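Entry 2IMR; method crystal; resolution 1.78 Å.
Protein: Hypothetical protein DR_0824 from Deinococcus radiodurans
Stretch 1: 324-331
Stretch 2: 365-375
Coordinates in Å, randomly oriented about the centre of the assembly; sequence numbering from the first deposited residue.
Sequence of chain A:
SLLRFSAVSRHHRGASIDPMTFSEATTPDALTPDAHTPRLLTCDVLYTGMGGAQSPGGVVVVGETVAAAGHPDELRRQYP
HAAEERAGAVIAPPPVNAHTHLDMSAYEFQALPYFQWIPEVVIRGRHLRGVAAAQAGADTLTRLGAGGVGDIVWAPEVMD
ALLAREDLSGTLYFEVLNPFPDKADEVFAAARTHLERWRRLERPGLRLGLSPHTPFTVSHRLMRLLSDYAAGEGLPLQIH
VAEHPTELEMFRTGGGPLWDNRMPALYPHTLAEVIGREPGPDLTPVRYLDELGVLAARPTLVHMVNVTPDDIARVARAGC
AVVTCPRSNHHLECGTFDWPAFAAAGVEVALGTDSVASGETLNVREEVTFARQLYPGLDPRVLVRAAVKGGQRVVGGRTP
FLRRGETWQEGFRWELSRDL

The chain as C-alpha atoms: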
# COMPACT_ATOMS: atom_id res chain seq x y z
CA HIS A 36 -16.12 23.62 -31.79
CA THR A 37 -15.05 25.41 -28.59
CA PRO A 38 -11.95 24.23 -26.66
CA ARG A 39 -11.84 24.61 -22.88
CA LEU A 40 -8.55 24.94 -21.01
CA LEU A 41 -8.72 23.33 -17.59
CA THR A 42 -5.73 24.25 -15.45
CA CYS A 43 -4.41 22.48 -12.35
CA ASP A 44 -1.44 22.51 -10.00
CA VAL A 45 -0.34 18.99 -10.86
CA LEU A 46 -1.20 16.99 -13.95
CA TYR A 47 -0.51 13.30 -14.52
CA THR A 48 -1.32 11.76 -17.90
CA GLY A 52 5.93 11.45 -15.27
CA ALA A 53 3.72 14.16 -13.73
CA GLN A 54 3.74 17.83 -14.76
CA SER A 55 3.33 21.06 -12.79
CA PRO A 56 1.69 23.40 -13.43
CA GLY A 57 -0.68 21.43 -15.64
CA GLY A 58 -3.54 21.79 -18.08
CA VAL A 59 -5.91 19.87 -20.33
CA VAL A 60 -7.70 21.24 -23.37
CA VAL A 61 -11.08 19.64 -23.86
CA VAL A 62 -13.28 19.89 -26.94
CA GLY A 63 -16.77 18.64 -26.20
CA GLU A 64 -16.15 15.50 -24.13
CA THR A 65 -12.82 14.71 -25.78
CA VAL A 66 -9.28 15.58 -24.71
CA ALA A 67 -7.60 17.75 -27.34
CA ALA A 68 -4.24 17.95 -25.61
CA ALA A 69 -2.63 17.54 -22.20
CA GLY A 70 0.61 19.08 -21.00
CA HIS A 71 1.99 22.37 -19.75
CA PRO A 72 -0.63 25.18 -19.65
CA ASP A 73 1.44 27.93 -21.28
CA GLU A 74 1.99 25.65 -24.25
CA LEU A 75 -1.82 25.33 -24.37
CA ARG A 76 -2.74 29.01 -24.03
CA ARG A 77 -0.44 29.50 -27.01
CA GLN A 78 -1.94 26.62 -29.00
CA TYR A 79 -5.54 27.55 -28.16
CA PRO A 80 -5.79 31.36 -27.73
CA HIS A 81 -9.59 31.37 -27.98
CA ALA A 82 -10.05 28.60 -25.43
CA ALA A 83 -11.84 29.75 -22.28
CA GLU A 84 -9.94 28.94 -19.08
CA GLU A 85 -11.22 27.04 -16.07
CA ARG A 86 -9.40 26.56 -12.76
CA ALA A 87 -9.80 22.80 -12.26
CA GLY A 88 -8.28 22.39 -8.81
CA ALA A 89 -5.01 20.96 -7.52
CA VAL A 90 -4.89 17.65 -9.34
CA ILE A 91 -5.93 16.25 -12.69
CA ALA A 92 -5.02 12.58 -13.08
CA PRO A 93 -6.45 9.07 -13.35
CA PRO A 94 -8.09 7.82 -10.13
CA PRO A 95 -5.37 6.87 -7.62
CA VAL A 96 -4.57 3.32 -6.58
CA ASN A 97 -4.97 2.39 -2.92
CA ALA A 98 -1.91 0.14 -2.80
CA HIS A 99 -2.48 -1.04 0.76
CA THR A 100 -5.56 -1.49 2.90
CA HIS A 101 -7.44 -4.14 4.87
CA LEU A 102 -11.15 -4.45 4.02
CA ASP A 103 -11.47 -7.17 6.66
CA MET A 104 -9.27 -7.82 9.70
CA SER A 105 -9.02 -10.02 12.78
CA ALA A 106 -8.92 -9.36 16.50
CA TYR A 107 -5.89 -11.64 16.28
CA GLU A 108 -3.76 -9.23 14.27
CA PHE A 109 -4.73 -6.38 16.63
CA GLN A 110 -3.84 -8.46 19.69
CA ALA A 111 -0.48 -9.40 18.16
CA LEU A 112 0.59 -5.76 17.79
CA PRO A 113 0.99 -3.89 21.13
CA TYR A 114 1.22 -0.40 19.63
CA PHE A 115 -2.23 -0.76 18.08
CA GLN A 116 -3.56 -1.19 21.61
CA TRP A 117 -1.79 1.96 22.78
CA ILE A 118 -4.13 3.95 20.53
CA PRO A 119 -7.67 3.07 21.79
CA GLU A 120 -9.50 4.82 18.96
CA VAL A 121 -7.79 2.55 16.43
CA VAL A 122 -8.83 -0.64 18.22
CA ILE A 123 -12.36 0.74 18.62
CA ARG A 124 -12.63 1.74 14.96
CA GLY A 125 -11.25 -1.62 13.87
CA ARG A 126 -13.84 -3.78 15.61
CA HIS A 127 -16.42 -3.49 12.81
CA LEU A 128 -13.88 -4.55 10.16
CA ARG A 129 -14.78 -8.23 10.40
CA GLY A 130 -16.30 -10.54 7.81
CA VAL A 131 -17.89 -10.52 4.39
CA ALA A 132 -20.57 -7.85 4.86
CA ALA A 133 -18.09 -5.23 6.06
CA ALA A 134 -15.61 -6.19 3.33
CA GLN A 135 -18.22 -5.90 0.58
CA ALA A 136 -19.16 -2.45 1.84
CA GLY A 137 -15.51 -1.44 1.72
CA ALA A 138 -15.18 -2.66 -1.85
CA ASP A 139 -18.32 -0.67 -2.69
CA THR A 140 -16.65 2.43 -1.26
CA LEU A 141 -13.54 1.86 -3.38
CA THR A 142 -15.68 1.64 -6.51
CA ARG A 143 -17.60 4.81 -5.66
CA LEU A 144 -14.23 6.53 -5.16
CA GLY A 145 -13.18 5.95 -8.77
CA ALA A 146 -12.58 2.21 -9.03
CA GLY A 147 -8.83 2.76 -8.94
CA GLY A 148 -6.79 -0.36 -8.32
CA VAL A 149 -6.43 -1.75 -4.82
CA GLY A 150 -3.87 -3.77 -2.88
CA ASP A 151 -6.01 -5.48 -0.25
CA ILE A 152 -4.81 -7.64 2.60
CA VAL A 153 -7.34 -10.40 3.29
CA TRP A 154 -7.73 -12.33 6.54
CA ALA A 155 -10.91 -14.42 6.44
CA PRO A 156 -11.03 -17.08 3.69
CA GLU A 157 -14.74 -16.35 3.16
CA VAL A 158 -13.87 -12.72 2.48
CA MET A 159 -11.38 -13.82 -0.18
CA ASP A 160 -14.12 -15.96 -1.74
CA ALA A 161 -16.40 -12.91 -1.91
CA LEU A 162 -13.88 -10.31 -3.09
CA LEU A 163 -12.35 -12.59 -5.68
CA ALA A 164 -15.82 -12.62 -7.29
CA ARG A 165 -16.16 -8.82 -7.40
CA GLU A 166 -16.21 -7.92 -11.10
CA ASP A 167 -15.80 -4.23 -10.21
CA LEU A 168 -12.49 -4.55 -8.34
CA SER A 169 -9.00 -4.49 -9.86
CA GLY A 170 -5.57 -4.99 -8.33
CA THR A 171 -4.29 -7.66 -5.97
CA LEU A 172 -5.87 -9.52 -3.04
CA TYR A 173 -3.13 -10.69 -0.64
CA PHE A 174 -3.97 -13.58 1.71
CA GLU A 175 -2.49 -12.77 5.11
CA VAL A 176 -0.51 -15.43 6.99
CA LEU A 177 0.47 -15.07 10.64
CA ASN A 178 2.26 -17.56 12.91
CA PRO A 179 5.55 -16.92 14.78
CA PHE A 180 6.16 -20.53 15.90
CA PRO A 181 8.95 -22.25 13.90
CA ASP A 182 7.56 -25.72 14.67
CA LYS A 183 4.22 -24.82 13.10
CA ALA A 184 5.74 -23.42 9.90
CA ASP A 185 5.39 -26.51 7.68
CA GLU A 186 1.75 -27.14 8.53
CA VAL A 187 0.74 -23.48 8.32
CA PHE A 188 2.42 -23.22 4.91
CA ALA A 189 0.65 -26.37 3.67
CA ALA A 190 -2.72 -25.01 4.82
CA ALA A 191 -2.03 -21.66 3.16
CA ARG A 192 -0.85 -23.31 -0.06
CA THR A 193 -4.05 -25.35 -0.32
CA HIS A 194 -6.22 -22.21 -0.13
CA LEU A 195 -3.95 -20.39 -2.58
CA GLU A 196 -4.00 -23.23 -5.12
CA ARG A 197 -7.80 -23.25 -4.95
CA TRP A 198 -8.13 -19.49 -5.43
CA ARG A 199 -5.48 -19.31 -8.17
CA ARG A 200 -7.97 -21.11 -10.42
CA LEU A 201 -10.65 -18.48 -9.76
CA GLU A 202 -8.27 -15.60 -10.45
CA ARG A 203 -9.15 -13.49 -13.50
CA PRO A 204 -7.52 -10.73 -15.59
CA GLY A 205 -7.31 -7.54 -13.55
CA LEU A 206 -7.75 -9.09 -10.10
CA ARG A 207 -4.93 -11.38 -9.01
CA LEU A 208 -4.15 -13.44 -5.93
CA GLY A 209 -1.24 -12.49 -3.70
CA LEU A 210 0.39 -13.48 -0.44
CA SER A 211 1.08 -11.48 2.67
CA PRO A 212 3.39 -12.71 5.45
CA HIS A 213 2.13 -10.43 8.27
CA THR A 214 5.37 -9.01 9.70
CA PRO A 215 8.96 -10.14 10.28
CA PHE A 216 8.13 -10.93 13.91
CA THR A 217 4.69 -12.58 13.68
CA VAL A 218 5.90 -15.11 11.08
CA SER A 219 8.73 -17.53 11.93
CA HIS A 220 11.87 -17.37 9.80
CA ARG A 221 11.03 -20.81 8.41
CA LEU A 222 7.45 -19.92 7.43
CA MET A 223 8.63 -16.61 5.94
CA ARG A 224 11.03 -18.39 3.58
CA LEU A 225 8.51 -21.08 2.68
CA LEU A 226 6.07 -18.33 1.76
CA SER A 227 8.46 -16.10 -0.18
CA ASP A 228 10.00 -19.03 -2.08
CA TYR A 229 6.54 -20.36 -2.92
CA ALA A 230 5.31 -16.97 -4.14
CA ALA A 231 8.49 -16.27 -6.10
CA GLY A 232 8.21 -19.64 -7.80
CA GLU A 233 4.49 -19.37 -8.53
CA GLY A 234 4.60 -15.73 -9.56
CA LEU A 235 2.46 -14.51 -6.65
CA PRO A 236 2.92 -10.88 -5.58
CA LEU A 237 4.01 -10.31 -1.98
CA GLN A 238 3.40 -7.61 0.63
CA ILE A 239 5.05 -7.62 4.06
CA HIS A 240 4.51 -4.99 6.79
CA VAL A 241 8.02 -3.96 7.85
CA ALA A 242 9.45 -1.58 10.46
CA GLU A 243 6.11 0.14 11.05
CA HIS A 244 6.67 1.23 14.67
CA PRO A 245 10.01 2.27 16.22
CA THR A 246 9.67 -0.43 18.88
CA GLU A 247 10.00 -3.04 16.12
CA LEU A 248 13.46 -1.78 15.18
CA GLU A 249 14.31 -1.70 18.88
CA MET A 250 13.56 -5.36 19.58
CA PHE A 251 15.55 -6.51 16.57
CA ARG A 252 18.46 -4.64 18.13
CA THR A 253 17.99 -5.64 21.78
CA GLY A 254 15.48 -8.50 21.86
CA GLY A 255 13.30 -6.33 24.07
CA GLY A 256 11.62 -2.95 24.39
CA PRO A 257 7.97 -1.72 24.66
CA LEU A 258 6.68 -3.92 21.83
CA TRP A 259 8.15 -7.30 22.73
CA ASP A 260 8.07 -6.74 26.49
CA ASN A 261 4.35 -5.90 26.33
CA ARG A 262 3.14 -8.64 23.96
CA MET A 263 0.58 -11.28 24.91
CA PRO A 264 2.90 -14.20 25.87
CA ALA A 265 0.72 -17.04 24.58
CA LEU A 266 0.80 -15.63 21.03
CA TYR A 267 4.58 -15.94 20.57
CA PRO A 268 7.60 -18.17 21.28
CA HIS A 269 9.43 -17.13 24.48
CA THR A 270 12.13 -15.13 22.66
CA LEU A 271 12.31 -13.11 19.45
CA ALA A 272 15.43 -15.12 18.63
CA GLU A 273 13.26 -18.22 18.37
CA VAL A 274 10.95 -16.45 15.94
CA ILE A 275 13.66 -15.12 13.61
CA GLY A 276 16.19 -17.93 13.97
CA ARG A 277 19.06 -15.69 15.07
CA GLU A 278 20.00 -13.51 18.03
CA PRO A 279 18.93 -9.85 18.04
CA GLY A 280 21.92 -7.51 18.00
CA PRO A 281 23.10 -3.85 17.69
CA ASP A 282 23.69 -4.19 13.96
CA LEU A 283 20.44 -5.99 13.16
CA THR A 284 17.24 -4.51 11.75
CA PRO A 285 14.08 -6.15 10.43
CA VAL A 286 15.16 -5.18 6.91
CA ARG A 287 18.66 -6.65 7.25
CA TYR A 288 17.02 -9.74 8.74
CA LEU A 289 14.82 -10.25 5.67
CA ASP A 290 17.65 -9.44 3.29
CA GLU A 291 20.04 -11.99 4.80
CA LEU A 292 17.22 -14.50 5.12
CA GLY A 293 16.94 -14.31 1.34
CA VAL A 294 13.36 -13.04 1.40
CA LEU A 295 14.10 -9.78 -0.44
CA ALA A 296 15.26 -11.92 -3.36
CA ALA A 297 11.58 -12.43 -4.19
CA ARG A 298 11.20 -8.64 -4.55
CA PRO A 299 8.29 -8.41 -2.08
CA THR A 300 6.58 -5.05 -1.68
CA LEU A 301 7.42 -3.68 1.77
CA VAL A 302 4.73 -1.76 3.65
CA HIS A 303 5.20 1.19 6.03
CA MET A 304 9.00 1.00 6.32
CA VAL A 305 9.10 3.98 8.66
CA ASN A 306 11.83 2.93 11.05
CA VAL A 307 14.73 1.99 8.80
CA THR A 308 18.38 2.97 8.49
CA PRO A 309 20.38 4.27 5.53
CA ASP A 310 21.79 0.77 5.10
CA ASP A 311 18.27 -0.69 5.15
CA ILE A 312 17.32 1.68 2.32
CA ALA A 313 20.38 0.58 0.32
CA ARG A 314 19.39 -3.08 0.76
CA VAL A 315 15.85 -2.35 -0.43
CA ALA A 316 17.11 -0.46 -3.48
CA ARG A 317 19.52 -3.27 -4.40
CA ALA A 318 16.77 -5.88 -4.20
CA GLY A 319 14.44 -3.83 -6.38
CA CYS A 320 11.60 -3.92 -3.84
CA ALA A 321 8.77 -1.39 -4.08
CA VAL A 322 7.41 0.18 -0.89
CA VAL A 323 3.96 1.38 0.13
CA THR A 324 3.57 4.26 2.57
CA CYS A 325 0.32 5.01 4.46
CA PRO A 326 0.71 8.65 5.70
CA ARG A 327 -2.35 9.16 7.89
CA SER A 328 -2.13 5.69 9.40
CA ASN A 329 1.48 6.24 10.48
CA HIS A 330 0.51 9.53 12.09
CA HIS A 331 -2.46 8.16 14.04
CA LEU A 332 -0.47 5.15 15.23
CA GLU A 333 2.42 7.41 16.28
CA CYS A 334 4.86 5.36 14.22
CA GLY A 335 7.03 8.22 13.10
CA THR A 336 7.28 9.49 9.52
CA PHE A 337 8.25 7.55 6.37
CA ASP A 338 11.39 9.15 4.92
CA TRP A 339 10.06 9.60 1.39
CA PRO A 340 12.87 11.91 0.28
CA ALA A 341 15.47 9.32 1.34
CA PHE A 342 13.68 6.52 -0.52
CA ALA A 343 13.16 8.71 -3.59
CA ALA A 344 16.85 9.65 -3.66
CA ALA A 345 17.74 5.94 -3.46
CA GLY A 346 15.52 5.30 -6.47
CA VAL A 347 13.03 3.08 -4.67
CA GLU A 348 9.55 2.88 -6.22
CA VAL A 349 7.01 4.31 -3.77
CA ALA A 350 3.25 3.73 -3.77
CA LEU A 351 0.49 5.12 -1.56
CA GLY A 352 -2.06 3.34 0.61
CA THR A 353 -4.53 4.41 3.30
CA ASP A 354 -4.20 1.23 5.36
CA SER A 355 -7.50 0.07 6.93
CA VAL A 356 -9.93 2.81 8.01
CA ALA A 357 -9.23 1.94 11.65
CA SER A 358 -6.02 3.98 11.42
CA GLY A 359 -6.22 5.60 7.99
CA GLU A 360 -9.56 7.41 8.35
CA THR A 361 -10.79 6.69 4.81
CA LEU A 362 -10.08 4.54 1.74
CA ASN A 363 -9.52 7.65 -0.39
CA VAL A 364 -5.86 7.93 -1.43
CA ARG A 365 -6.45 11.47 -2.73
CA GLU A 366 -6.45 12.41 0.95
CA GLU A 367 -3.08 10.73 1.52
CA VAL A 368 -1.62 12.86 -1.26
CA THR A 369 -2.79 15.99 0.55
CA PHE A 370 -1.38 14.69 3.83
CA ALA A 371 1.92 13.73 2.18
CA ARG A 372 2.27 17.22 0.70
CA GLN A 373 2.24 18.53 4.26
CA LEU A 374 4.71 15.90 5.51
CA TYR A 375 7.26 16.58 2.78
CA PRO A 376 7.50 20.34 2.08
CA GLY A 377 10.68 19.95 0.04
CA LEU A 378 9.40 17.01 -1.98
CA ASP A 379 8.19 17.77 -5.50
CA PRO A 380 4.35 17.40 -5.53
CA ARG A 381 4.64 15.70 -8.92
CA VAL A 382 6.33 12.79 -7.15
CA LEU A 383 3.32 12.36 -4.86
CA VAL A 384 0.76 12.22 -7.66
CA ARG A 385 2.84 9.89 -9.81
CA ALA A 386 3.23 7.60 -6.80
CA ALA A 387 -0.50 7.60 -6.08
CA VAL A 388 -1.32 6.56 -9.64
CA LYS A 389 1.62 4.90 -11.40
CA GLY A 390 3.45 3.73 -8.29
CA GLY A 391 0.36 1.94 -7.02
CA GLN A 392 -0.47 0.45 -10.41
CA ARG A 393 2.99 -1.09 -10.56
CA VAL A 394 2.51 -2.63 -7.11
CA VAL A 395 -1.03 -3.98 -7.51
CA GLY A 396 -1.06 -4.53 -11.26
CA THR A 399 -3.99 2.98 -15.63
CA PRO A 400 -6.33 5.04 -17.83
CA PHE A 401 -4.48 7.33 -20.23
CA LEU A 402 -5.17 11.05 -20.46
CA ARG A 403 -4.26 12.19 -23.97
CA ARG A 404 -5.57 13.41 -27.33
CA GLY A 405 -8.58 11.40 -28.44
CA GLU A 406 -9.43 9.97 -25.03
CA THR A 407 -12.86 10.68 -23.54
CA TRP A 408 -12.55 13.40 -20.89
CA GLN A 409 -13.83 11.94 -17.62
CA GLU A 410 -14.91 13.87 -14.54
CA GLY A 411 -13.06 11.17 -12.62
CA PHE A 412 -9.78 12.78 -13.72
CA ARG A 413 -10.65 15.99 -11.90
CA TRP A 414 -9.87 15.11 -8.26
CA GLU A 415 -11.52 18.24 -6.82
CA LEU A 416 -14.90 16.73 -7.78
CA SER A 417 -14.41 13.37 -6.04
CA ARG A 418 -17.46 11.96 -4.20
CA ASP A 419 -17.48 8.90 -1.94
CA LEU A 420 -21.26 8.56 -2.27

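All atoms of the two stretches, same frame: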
# COMPACT_ATOMS: atom_id res chain seq x y z
N THR A 324 3.64 3.45 1.36
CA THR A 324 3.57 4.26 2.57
C THR A 324 2.11 4.64 2.80
O THR A 324 1.37 4.87 1.84
CB THR A 324 4.47 5.52 2.45
OG1 THR A 324 4.38 6.31 3.64
CG2 THR A 324 4.06 6.37 1.26
N CYS A 325 1.69 4.67 4.07
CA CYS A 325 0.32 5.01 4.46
C CYS A 325 0.46 6.18 5.45
O CYS A 325 0.48 6.00 6.66
CB CYS A 325 -0.36 3.82 5.15
SG CYS A 325 -0.39 2.27 4.17
N PRO A 326 0.56 7.41 4.92
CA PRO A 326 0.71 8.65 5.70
C PRO A 326 -0.16 8.83 6.94
O PRO A 326 0.34 8.87 8.06
CB PRO A 326 0.49 9.74 4.66
CG PRO A 326 1.01 9.12 3.42
CD PRO A 326 0.43 7.73 3.49
N ARG A 327 -1.47 8.95 6.74
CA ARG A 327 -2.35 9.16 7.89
C ARG A 327 -2.25 8.05 8.93
O ARG A 327 -2.18 8.33 10.12
CB ARG A 327 -3.79 9.33 7.41
CG ARG A 327 -3.98 10.62 6.65
CD ARG A 327 -5.42 10.79 6.19
NE ARG A 327 -5.81 9.74 5.26
CZ ARG A 327 -7.01 9.67 4.68
NH1 ARG A 327 -7.93 10.60 4.94
NH2 ARG A 327 -7.28 8.68 3.85
N SER A 328 -2.23 6.80 8.47
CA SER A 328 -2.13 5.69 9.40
C SER A 328 -0.90 5.81 10.29
O SER A 328 -0.98 5.62 11.50
CB SER A 328 -2.08 4.36 8.63
OG SER A 328 -1.97 3.27 9.52
N ASN A 329 0.25 6.12 9.69
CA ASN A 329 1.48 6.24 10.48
C ASN A 329 1.36 7.34 11.53
O ASN A 329 1.86 7.20 12.64
CB ASN A 329 2.68 6.57 9.59
CG ASN A 329 3.03 5.44 8.63
OD1 ASN A 329 2.61 4.30 8.81
ND2 ASN A 329 3.82 5.76 7.63
N HIS A 330 0.69 8.42 11.16
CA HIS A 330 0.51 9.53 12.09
C HIS A 330 -0.38 9.13 13.27
O HIS A 330 -0.02 9.34 14.42
CB HIS A 330 -0.09 10.73 11.36
CG HIS A 330 -0.50 11.84 12.28
ND1 HIS A 330 0.40 12.52 13.06
CD2 HIS A 330 -1.72 12.33 12.59
CE1 HIS A 330 -0.25 13.39 13.82
NE2 HIS A 330 -1.54 13.29 13.56
N HIS A 331 -1.54 8.56 12.98
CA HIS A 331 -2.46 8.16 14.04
C HIS A 331 -1.92 7.06 14.95
O HIS A 331 -2.29 6.99 16.12
CB HIS A 331 -3.81 7.75 13.46
CG HIS A 331 -4.55 8.88 12.81
ND1 HIS A 331 -4.85 10.04 13.48
CD2 HIS A 331 -5.01 9.03 11.55
CE1 HIS A 331 -5.47 10.87 12.65
NE2 HIS A 331 -5.58 10.28 11.48
N ARG A 365 -6.62 10.06 -2.38
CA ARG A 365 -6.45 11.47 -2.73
C ARG A 365 -6.12 12.24 -1.45
O ARG A 365 -5.39 13.24 -1.47
CB ARG A 365 -7.73 12.04 -3.35
CG ARG A 365 -8.19 11.32 -4.61
CD ARG A 365 -9.47 11.94 -5.13
NE ARG A 365 -10.00 11.27 -6.31
CZ ARG A 365 -10.47 10.03 -6.33
NH1 ARG A 365 -10.49 9.31 -5.21
NH2 ARG A 365 -10.95 9.52 -7.45
N GLU A 366 -6.67 11.78 -0.34
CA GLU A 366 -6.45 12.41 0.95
C GLU A 366 -5.05 12.15 1.49
O GLU A 366 -4.52 12.95 2.27
CB GLU A 366 -7.54 11.96 1.92
CG GLU A 366 -8.89 12.63 1.60
CD GLU A 366 -10.09 11.96 2.23
OE1 GLU A 366 -9.93 11.19 3.19
OE2 GLU A 366 -11.22 12.22 1.76
N GLU A 367 -4.44 11.05 1.08
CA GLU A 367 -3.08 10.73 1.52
C GLU A 367 -2.11 11.63 0.77
O GLU A 367 -1.06 11.99 1.30
CB GLU A 367 -2.75 9.26 1.24
CG GLU A 367 -3.62 8.26 1.99
CD GLU A 367 -3.48 8.34 3.50
OE1 GLU A 367 -2.50 8.96 3.99
OE2 GLU A 367 -4.34 7.77 4.21
N VAL A 368 -2.46 11.99 -0.46
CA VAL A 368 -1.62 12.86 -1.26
C VAL A 368 -1.56 14.22 -0.57
O VAL A 368 -0.50 14.81 -0.42
CB VAL A 368 -2.19 13.02 -2.70
CG1 VAL A 368 -1.46 14.15 -3.44
CG2 VAL A 368 -2.02 11.72 -3.46
N THR A 369 -2.72 14.71 -0.14
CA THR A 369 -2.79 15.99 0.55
C THR A 369 -1.96 15.94 1.82
O THR A 369 -1.19 16.85 2.10
CB THR A 369 -4.25 16.33 0.89
OG1 THR A 369 -4.98 16.54 -0.32
CG2 THR A 369 -4.33 17.58 1.77
N PHE A 370 -2.12 14.86 2.58
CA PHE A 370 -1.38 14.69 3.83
C PHE A 370 0.12 14.62 3.57
O PHE A 370 0.92 15.20 4.31
CB PHE A 370 -1.83 13.41 4.54
CG PHE A 370 -1.45 13.36 5.99
CD1 PHE A 370 -2.19 14.07 6.94
CD2 PHE A 370 -0.35 12.62 6.42
CE1 PHE A 370 -1.83 14.05 8.29
CE2 PHE A 370 0.01 12.60 7.76
CZ PHE A 370 -0.73 13.31 8.70
N ALA A 371 0.51 13.89 2.53
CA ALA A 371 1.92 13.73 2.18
C ALA A 371 2.54 15.06 1.77
O ALA A 371 3.72 15.31 2.02
CB ALA A 371 2.06 12.71 1.06
N ARG A 372 1.76 15.92 1.12
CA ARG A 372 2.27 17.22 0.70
C ARG A 372 2.71 17.99 1.94
O ARG A 372 3.73 18.68 1.94
CB ARG A 372 1.18 18.00 -0.04
CG ARG A 372 1.59 19.42 -0.41
CD ARG A 372 2.68 19.45 -1.47
NE ARG A 372 3.13 20.82 -1.73
CZ ARG A 372 3.88 21.53 -0.89
NH1 ARG A 372 4.27 21.00 0.26
NH2 ARG A 372 4.21 22.78 -1.20
N GLN A 373 1.94 17.85 3.01
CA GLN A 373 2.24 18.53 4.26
C GLN A 373 3.45 17.92 4.96
O GLN A 373 4.26 18.63 5.57
CB GLN A 373 1.01 18.49 5.16
CG GLN A 373 -0.23 18.98 4.43
CD GLN A 373 -1.50 18.79 5.22
OE1 GLN A 373 -1.53 18.06 6.22
NE2 GLN A 373 -2.58 19.43 4.76
N LEU A 374 3.59 16.60 4.88
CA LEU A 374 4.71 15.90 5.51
C LEU A 374 6.05 16.21 4.84
O LEU A 374 7.08 16.30 5.50
CB LEU A 374 4.52 14.39 5.45
CG LEU A 374 3.40 13.72 6.25
CD1 LEU A 374 3.37 12.23 5.91
CD2 LEU A 374 3.63 13.93 7.74
N TYR A 375 6.03 16.35 3.52
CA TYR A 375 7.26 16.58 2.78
C TYR A 375 7.28 17.89 1.99
O TYR A 375 7.17 17.90 0.77
CB TYR A 375 7.49 15.40 1.84
CG TYR A 375 7.23 14.06 2.51
CD1 TYR A 375 6.09 13.31 2.20
CD2 TYR A 375 8.09 13.56 3.48
CE1 TYR A 375 5.82 12.10 2.84
CE2 TYR A 375 7.84 12.36 4.13
CZ TYR A 375 6.70 11.64 3.81
OH TYR A 375 6.44 10.46 4.46
O HOH W 1 4.17 8.93 4.50
O HOH W 2 -3.09 6.03 5.85

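The carboxylate of Glu367 reaches across to the first turn of helix 326-331 and binds one residue, Arg327, through both backbone and side chain. Glu367 OE1 accepts a nearly straight hydrogen bond from Arg327 N (2.9 Å, 174°), a first-turn amide that has no carbonyl within its own helix to donate to; Glu367 OE2 forms a salt bridge with Arg327 NE at 2.7 Å, lying near the guanidinium plane, and takes a weak hydrogen bond from Arg327 NH2 (3.1 Å). The CA-to-CB bond of Glu367 points sideways, but chi1 and chi2, both m, bring the acid end nearer the other helix. Glu367 OE2 also accepts from water 2, 2.7 Å from the water oxygen, which in turn accepts from Ser328 N at 2.9 Å, so the next first-turn amide is reached through a water. The preceding residue adds a second negative charge: Glu366 OE1 lies 2.7 Å from Arg327 NH1 in another salt bridge, while Glu366 CB sits over a face of the guanidinium. The long arginine serves both acids with its head and leaves its aliphatic stem for Phe370, Arg327 CG standing 4.0 Å from the centroid of the Phe370 ring, over its face. Phe370 (chi1 t) also packs through CD2 against Pro326 CB at 3.5 Å, and its ring meets that of His330 obliquely, planes at 45°. Pro326, which has no amide hydrogen to satisfy at the helix start, offers a compact apolar surface, its CB also 4.0 Å from Leu374 CD1; Ala371 is small and buried, its CB 4.4 Å from Pro326 CG. Where the second helix ends, water 1 joins Tyr375 OH, to which it donates at 2.7 Å, to Thr324 OG1 at 2.8 Å. The helix axes approach to 9.8 Å at 62°, and the contact buries 458 Å² in all.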